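PDB 5WTN: replication initiation and membrane attachment protein from Geobacillus stearothermophilus 10, which serves as a primosomal DNA replication protein that assembles as a tetramer and forms a complex with a primosomal re-initiation protein. Local coordinates for the interface of chains A and B and the interface of chains A and C. Sequence-based numbering; all coordinates share one arbitrary frame. Chains: chain A/B/C, Replication initiation and membrane attachment protein.

Contact 1 joins chain A to chain B, whereas contacts 2 and 3 are parts of the interface between A and C. Centre to centre of their C-alpha atoms, contacts 1 and 2 lie about 28 Å apart, contacts 1 and 3 about 18 Å, and contacts 2 and 3 about 22 Å. Helices 24-38 and 40-55 serve both contacts 2 and 3; contact 1 instead uses helix 74-86 and strand 90-95 of chain A with a loop of chain B. Each interface is two-fold symmetric, so the two kinds of pairing could together build the tetramer.

Contact 1: the interface of chains A and B. Residues chain A 81, 85, 90-92; chain B 157-159.
A:Thr92 is extended in strand 90-95 (phi/psi -118/128°), and loop 157-159 of chain B runs past it, B:Val157 N donating to A:Thr92 O at 2.8 Å. The amide A:Thr92 N points to the side-chain hydroxyl B:Thr158 OG1 at 2.8 Å in a fairly straight bond (158° at H). The B:Thr158 methyl CG2, anti to the backbone N, packs beside the strand, 3.4 Å from A:Leu90 O. B:Val157 crosses A:Thr92 at an angle, B:Val157 CG2 meeting A:Thr92 CG2 at 3.4 Å.

The carboxylate of A:Glu85 bridges the two sides. Its OE1 takes the backbone N of B:Arg159 at 2.6 Å, approached nearly along the C-O axis. B:Arg159 is poorly ordered, so this bond is less certain in detail. A:Glu85 OE2 stays within chain A, where A:Arg81 grips it side-on with NE (2.7 Å) and NH2. A third donor, A:Thr92 OG1, reaches OE2 from above the carboxylate plane at 2.8 Å. These bonds fix the carboxylate's rotation and probably favour its charged form.

Helix 74-86 and the strand that follows it belong to the N-terminal domain, and the B loop lies between strand 154-156 and helix 161-164, where it clasps the neighbouring subunit.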
loop_
_atom_site.group_PDB
_atom_site.type_symbol
_atom_site.label_atom_id
_atom_site.label_comp_id
_atom_site.label_asym_id
_atom_site.label_seq_id
_atom_site.Cartn_x
_atom_site.Cartn_y
_atom_site.Cartn_z
ATOM N N ARG A 81 7.992 20.061 13.784
ATOM C CA ARG A 81 6.663 19.799 14.294
ATOM C C ARG A 81 5.694 20.951 14.005
ATOM O O ARG A 81 4.521 20.743 13.723
ATOM C CB ARG A 81 6.702 19.574 15.803
ATOM C CG ARG A 81 5.442 18.894 16.285
ATOM C CD ARG A 81 5.203 19.011 17.756
ATOM N NE ARG A 81 4.476 20.224 18.090
ATOM C CZ ARG A 81 4.461 20.743 19.308
ATOM N NH1 ARG A 81 5.141 20.136 20.275
ATOM N NH2 ARG A 81 3.785 21.864 19.558
ATOM N N GLU A 85 2.274 21.453 11.742
ATOM C CA GLU A 85 1.051 22.006 12.324
ATOM C C GLU A 85 0.397 23.069 11.436
ATOM O O GLU A 85 -0.786 22.976 11.110
ATOM C CB GLU A 85 1.336 22.585 13.711
ATOM C CG GLU A 85 1.515 21.538 14.797
ATOM C CD GLU A 85 1.655 22.147 16.178
ATOM O OE1 GLU A 85 1.135 23.262 16.392
ATOM O OE2 GLU A 85 2.286 21.512 17.049
ATOM N N LEU A 90 -0.610 18.147 11.017
ATOM C CA LEU A 90 -0.631 17.629 12.372
ATOM C C LEU A 90 -1.405 18.504 13.339
ATOM O O LEU A 90 -1.177 19.707 13.408
ATOM C CB LEU A 90 0.808 17.412 12.887
ATOM C CG LEU A 90 0.963 17.034 14.376
ATOM C CD1 LEU A 90 0.744 15.555 14.653
ATOM C CD2 LEU A 90 2.292 17.500 14.945
ATOM N N ASP A 91 -2.282 17.893 14.131
ATOM C CA ASP A 91 -2.927 18.617 15.219
ATOM C C ASP A 91 -2.297 18.201 16.528
ATOM O O ASP A 91 -2.063 17.017 16.778
ATOM C CB ASP A 91 -4.441 18.371 15.269
ATOM C CG ASP A 91 -5.216 19.174 14.222
ATOM O OD1 ASP A 91 -4.713 20.233 13.788
ATOM O OD2 ASP A 91 -6.335 18.748 13.834
ATOM N N THR A 92 -2.017 19.191 17.363
ATOM C CA THR A 92 -1.348 18.943 18.629
ATOM C C THR A 92 -2.223 19.343 19.795
ATOM O O THR A 92 -2.734 20.462 19.847
ATOM C CB THR A 92 0.026 19.663 18.707
ATOM O OG1 THR A 92 0.872 19.186 17.651
ATOM C CG2 THR A 92 0.702 19.403 20.059
ATOM N N VAL B 157 -3.218 22.897 21.177
ATOM C CA VAL B 157 -2.147 23.885 21.056
ATOM C C VAL B 157 -1.650 24.062 19.629
ATOM O O VAL B 157 -0.589 24.664 19.416
ATOM C CB VAL B 157 -0.975 23.593 22.007
ATOM C CG1 VAL B 157 -1.457 23.604 23.463
ATOM C CG2 VAL B 157 -0.340 22.268 21.647
ATOM N N THR B 158 -2.342 23.454 18.665
ATOM C CA THR B 158 -1.873 23.489 17.264
ATOM C C THR B 158 -1.619 24.918 16.755
ATOM O O THR B 158 -2.332 25.849 17.118
ATOM C CB THR B 158 -2.869 22.813 16.285
ATOM O OG1 THR B 158 -3.341 21.570 16.825
ATOM C CG2 THR B 158 -2.201 22.550 14.958
ATOM N N ARG B 159 -0.610 25.095 15.915
ATOM C CA ARG B 159 -0.354 26.415 15.345
ATOM C C ARG B 159 -0.903 26.599 13.927
ATOM O O ARG B 159 -0.883 25.668 13.110
ATOM C CB ARG B 159 1.142 26.741 15.392
ATOM C CG ARG B 159 1.598 27.155 16.784
ATOM C CD ARG B 159 3.055 27.536 16.766
ATOM N NE ARG B 159 3.503 28.178 18.008
ATOM C CZ ARG B 159 3.648 27.554 19.179
ATOM N NH1 ARG B 159 3.352 26.260 19.303
ATOM N NH2 ARG B 159 4.071 28.240 20.234
#

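Contact 2: the interface of chains A and C. Residues chain A 32, 136, 139-140, 143; chain C 54-55.
C:Leu55 pushes its forked tip between A:Phe143 and A:Leu140, in an apolar patch of the A-C interface. C:Leu55 CD1 lies to one face of the A:Phe143 ring, offset past the rim near CG and CB, 3.5 Å from A:Phe143 CD1. The other branch, C:Leu55 CD2, turns to A:Leu140 and meets that residue's CD2 at 3.6 Å. On the CD2 side A:Leu32 also touches C:Leu55, sliding past it in the opposite direction with A:Leu32 CD1 4.1 Å from C:Leu55 CD2. Farther along the ring, A:Phe143 CE1 comes to 3.4 Å from the backbone carbonyl O of C:Glu54. The C:Glu54 side chain crosses the phenylalanine at about a right angle, C:Glu54 CB 4.0 Å from A:Phe143 CE1, with ring and carboxylate planes turned 66° apart.

Around this first shell, A:Gln139 contributes its backbone, the carbonyl O standing 4.1 Å from C:Leu55 CD1, and A:Leu136 borders the CD2 side more loosely. The ring owes its place to a CG anti to the backbone N (chi1 -179°), which carries it from the helix end toward chain C. With an alanine here, C:Leu55 CD1 would probably lose the ring edge it packs against and C:Glu54 the ring across its backbone carbonyl, leaving the leucine freer to turn.

A:Phe143 closes helix 134-143 of chain A, and C:Leu55 closes helix 40-55 of chain C. Two helix C-termini thus meet, backed by A:Leu32 from helix 24-38.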
loop_
_atom_site.group_PDB
_atom_site.type_symbol
_atom_site.label_atom_id
_atom_site.label_comp_id
_atom_site.label_asym_id
_atom_site.label_seq_id
_atom_site.Cartn_x
_atom_site.Cartn_y
_atom_site.Cartn_z
ATOM N N LEU A 32 6.148 14.674 -3.116
ATOM C CA LEU A 32 6.223 15.538 -4.293
ATOM C C LEU A 32 5.553 16.898 -4.228
ATOM O O LEU A 32 5.832 17.761 -5.051
ATOM C CB LEU A 32 5.723 14.792 -5.518
ATOM C CG LEU A 32 6.330 13.407 -5.683
ATOM C CD1 LEU A 32 5.738 12.772 -6.914
ATOM C CD2 LEU A 32 7.831 13.502 -5.805
ATOM N N LEU A 136 8.667 21.791 -13.798
ATOM C CA LEU A 136 8.451 20.725 -12.842
ATOM C C LEU A 136 7.016 20.753 -12.295
ATOM O O LEU A 136 6.418 19.710 -12.009
ATOM C CB LEU A 136 9.479 20.824 -11.720
ATOM C CG LEU A 136 9.418 19.770 -10.623
ATOM C CD1 LEU A 136 9.309 18.395 -11.232
ATOM C CD2 LEU A 136 10.653 19.858 -9.768
ATOM N N GLN A 139 4.730 18.874 -14.626
ATOM C CA GLN A 139 4.962 17.437 -14.547
ATOM C C GLN A 139 4.247 16.866 -13.330
ATOM O O GLN A 139 3.687 15.771 -13.378
ATOM C CB GLN A 139 6.459 17.136 -14.470
ATOM C CG GLN A 139 7.264 17.689 -15.635
ATOM C CD GLN A 139 8.570 16.948 -15.844
ATOM O OE1 GLN A 139 8.769 15.855 -15.312
ATOM N NE2 GLN A 139 9.467 17.539 -16.624
ATOM N N LEU A 140 4.271 17.624 -12.239
ATOM C CA LEU A 140 3.590 17.239 -11.011
ATOM C C LEU A 140 2.086 17.218 -11.238
ATOM O O LEU A 140 1.414 16.239 -10.916
ATOM C CB LEU A 140 3.941 18.204 -9.878
ATOM C CG LEU A 140 5.362 18.108 -9.320
ATOM C CD1 LEU A 140 5.566 19.107 -8.192
ATOM C CD2 LEU A 140 5.659 16.693 -8.849
ATOM N N PHE A 143 1.233 14.234 -13.495
ATOM C CA PHE A 143 1.422 13.008 -12.743
ATOM C C PHE A 143 0.227 12.708 -11.846
ATOM O O PHE A 143 -0.158 11.548 -11.666
ATOM C CB PHE A 143 2.683 13.149 -11.899
ATOM C CG PHE A 143 3.006 11.941 -11.080
ATOM C CD1 PHE A 143 3.811 10.949 -11.597
ATOM C CD2 PHE A 143 2.512 11.798 -9.779
ATOM C CE1 PHE A 143 4.123 9.816 -10.843
ATOM C CE2 PHE A 143 2.813 10.666 -9.024
ATOM C CZ PHE A 143 3.624 9.673 -9.560
ATOM N N GLU C 54 9.003 7.104 -9.975
ATOM C CA GLU C 54 7.703 7.118 -10.636
ATOM C C GLU C 54 7.436 8.422 -11.388
ATOM O O GLU C 54 6.781 8.420 -12.430
ATOM C CB GLU C 54 6.585 6.862 -9.622
ATOM C CG GLU C 54 6.263 5.391 -9.412
ATOM C CD GLU C 54 4.844 5.170 -8.927
ATOM O OE1 GLU C 54 4.651 5.004 -7.705
ATOM O OE2 GLU C 54 3.921 5.161 -9.769
ATOM N N LEU C 55 7.938 9.531 -10.855
ATOM C CA LEU C 55 7.700 10.841 -11.456
ATOM C C LEU C 55 8.452 10.999 -12.774
ATOM O O LEU C 55 7.872 11.391 -13.790
ATOM C CB LEU C 55 8.090 11.949 -10.483
ATOM C CG LEU C 55 7.739 13.356 -10.938
ATOM C CD1 LEU C 55 6.254 13.431 -11.239
ATOM C CD2 LEU C 55 8.137 14.344 -9.872
#

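Contact 3: the interface of chains A and C. Residues chain A 40, 44, 47-48, 70, 72; chain C 35, 40, 43-44.
The side-chain amide of C:Gln35 is sandwiched between A:Met70 from across the interface, its CA 3.8 Å from C:Gln35 CD, and C:Leu43 of its own chain on the other face, its CD2 3.5 Å from the same carbon. C:Gln35 lies on helix 24-38 and A:Thr48 on helix 40-55, both of the N-terminal domain, probably of the winged-helix type found in the DnaB/DnaD primosomal family. In the amide plane, C:Gln35 NE2 donates to the hydroxyl A:Thr48 OG1 at 2.9 Å and nearly straight (161° at H).

The extended C:Gln35 chain lies alongside A:Met70, pointing the same way. The hydroxyl of A:Thr48 sits beside its backbone N (chi1 -59°) and donates back to A:Ala44 O at 3.1 Å, one helical turn earlier, while accepting from the glutamine.

Small residues probably allow the two copies of helix 40-55 to come close. A:Ala44 CB meets C:Cys40 CB at 3.6 Å, and the reciprocal pair, A:Cys40 CB and C:Ala44 CB, stands at 3.8 Å. At the start of the C helix, C:Cys40 N and SG both make weak hydrogen bonds to A:Met70 O, the carbonyl ending helix 63-70. The methionine chain bends at chi3 (74°), bringing its methyl CE to 3.9 Å from C:Cys40 CB.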
loop_
_atom_site.group_PDB
_atom_site.type_symbol
_atom_site.label_atom_id
_atom_site.label_comp_id
_atom_site.label_asym_id
_atom_site.label_seq_id
_atom_site.Cartn_x
_atom_site.Cartn_y
_atom_site.Cartn_z
ATOM N N CYS A 40 12.622 18.781 3.566
ATOM C CA CYS A 40 12.883 17.363 3.801
ATOM C C CYS A 40 12.814 16.900 5.256
ATOM O O CYS A 40 12.381 15.772 5.524
ATOM C CB CYS A 40 14.225 16.972 3.180
ATOM S SG CYS A 40 15.735 17.687 3.929
ATOM N N ALA A 44 10.449 13.779 7.131
ATOM C CA ALA A 44 10.861 12.623 7.921
ATOM C C ALA A 44 10.116 12.559 9.252
ATOM O O ALA A 44 9.717 11.476 9.678
ATOM C CB ALA A 44 12.324 12.602 8.134
ATOM N N MET A 47 6.843 11.046 8.565
ATOM C CA MET A 47 7.020 9.618 8.342
ATOM C C MET A 47 7.202 8.902 9.676
ATOM O O MET A 47 6.543 7.898 9.947
ATOM C CB MET A 47 8.224 9.360 7.436
ATOM C CG MET A 47 8.061 9.890 6.020
ATOM S SD MET A 47 6.744 9.058 5.112
ATOM C CE MET A 47 5.333 10.063 5.566
ATOM N N THR A 48 8.097 9.428 10.508
ATOM C CA THR A 48 8.319 8.876 11.825
ATOM C C THR A 48 7.026 8.873 12.674
ATOM O O THR A 48 6.702 7.871 13.313
ATOM C CB THR A 48 9.520 9.568 12.524
ATOM O OG1 THR A 48 10.696 9.393 11.717
ATOM C CG2 THR A 48 9.769 8.980 13.893
ATOM N N MET A 70 14.900 9.119 15.080
ATOM C CA MET A 70 15.301 9.972 13.970
ATOM C C MET A 70 16.767 10.332 14.009
ATOM O O MET A 70 17.312 10.835 13.018
ATOM C CB MET A 70 14.446 11.253 13.912
ATOM C CG MET A 70 12.963 10.990 13.669
ATOM S SD MET A 70 11.972 12.434 13.889
ATOM C CE MET A 70 12.474 13.234 12.385
ATOM N N CYS A 72 18.014 12.834 15.829
ATOM C CA CYS A 72 18.135 14.296 15.916
ATOM C C CYS A 72 17.816 14.842 17.318
ATOM O O CYS A 72 17.355 14.113 18.200
ATOM C CB CYS A 72 17.259 15.004 14.862
ATOM S SG CYS A 72 18.257 16.096 13.759
ATOM N N GLN C 35 16.267 4.015 9.867
ATOM C CA GLN C 35 16.401 5.432 10.230
ATOM C C GLN C 35 17.238 5.705 11.491
ATOM O O GLN C 35 17.971 6.692 11.535
ATOM C CB GLN C 35 15.048 6.143 10.340
ATOM C CG GLN C 35 15.225 7.651 10.300
ATOM C CD GLN C 35 14.015 8.445 10.751
ATOM O OE1 GLN C 35 13.966 9.658 10.563
ATOM N NE2 GLN C 35 13.051 7.779 11.361
ATOM N N CYS C 40 17.371 10.717 9.896
ATOM C CA CYS C 40 16.169 11.117 9.174
ATOM C C CYS C 40 16.521 11.807 7.860
ATOM O O CYS C 40 15.937 11.513 6.817
ATOM C CB CYS C 40 15.308 12.041 10.037
ATOM S SG CYS C 40 16.244 13.250 11.001
ATOM N N LEU C 43 16.723 9.232 5.420
ATOM C CA LEU C 43 15.400 8.697 5.196
ATOM C C LEU C 43 14.644 9.578 4.210
ATOM O O LEU C 43 14.082 9.070 3.233
ATOM C CB LEU C 43 14.628 8.628 6.511
ATOM C CG LEU C 43 13.231 8.015 6.387
ATOM C CD1 LEU C 43 13.402 6.613 5.934
ATOM C CD2 LEU C 43 12.456 8.025 7.690
ATOM N N ALA C 44 14.658 10.894 4.452
ATOM C CA ALA C 44 14.074 11.843 3.502
ATOM C C ALA C 44 14.557 11.672 2.059
ATOM O O ALA C 44 13.745 11.723 1.142
ATOM C CB ALA C 44 14.268 13.263 3.950
#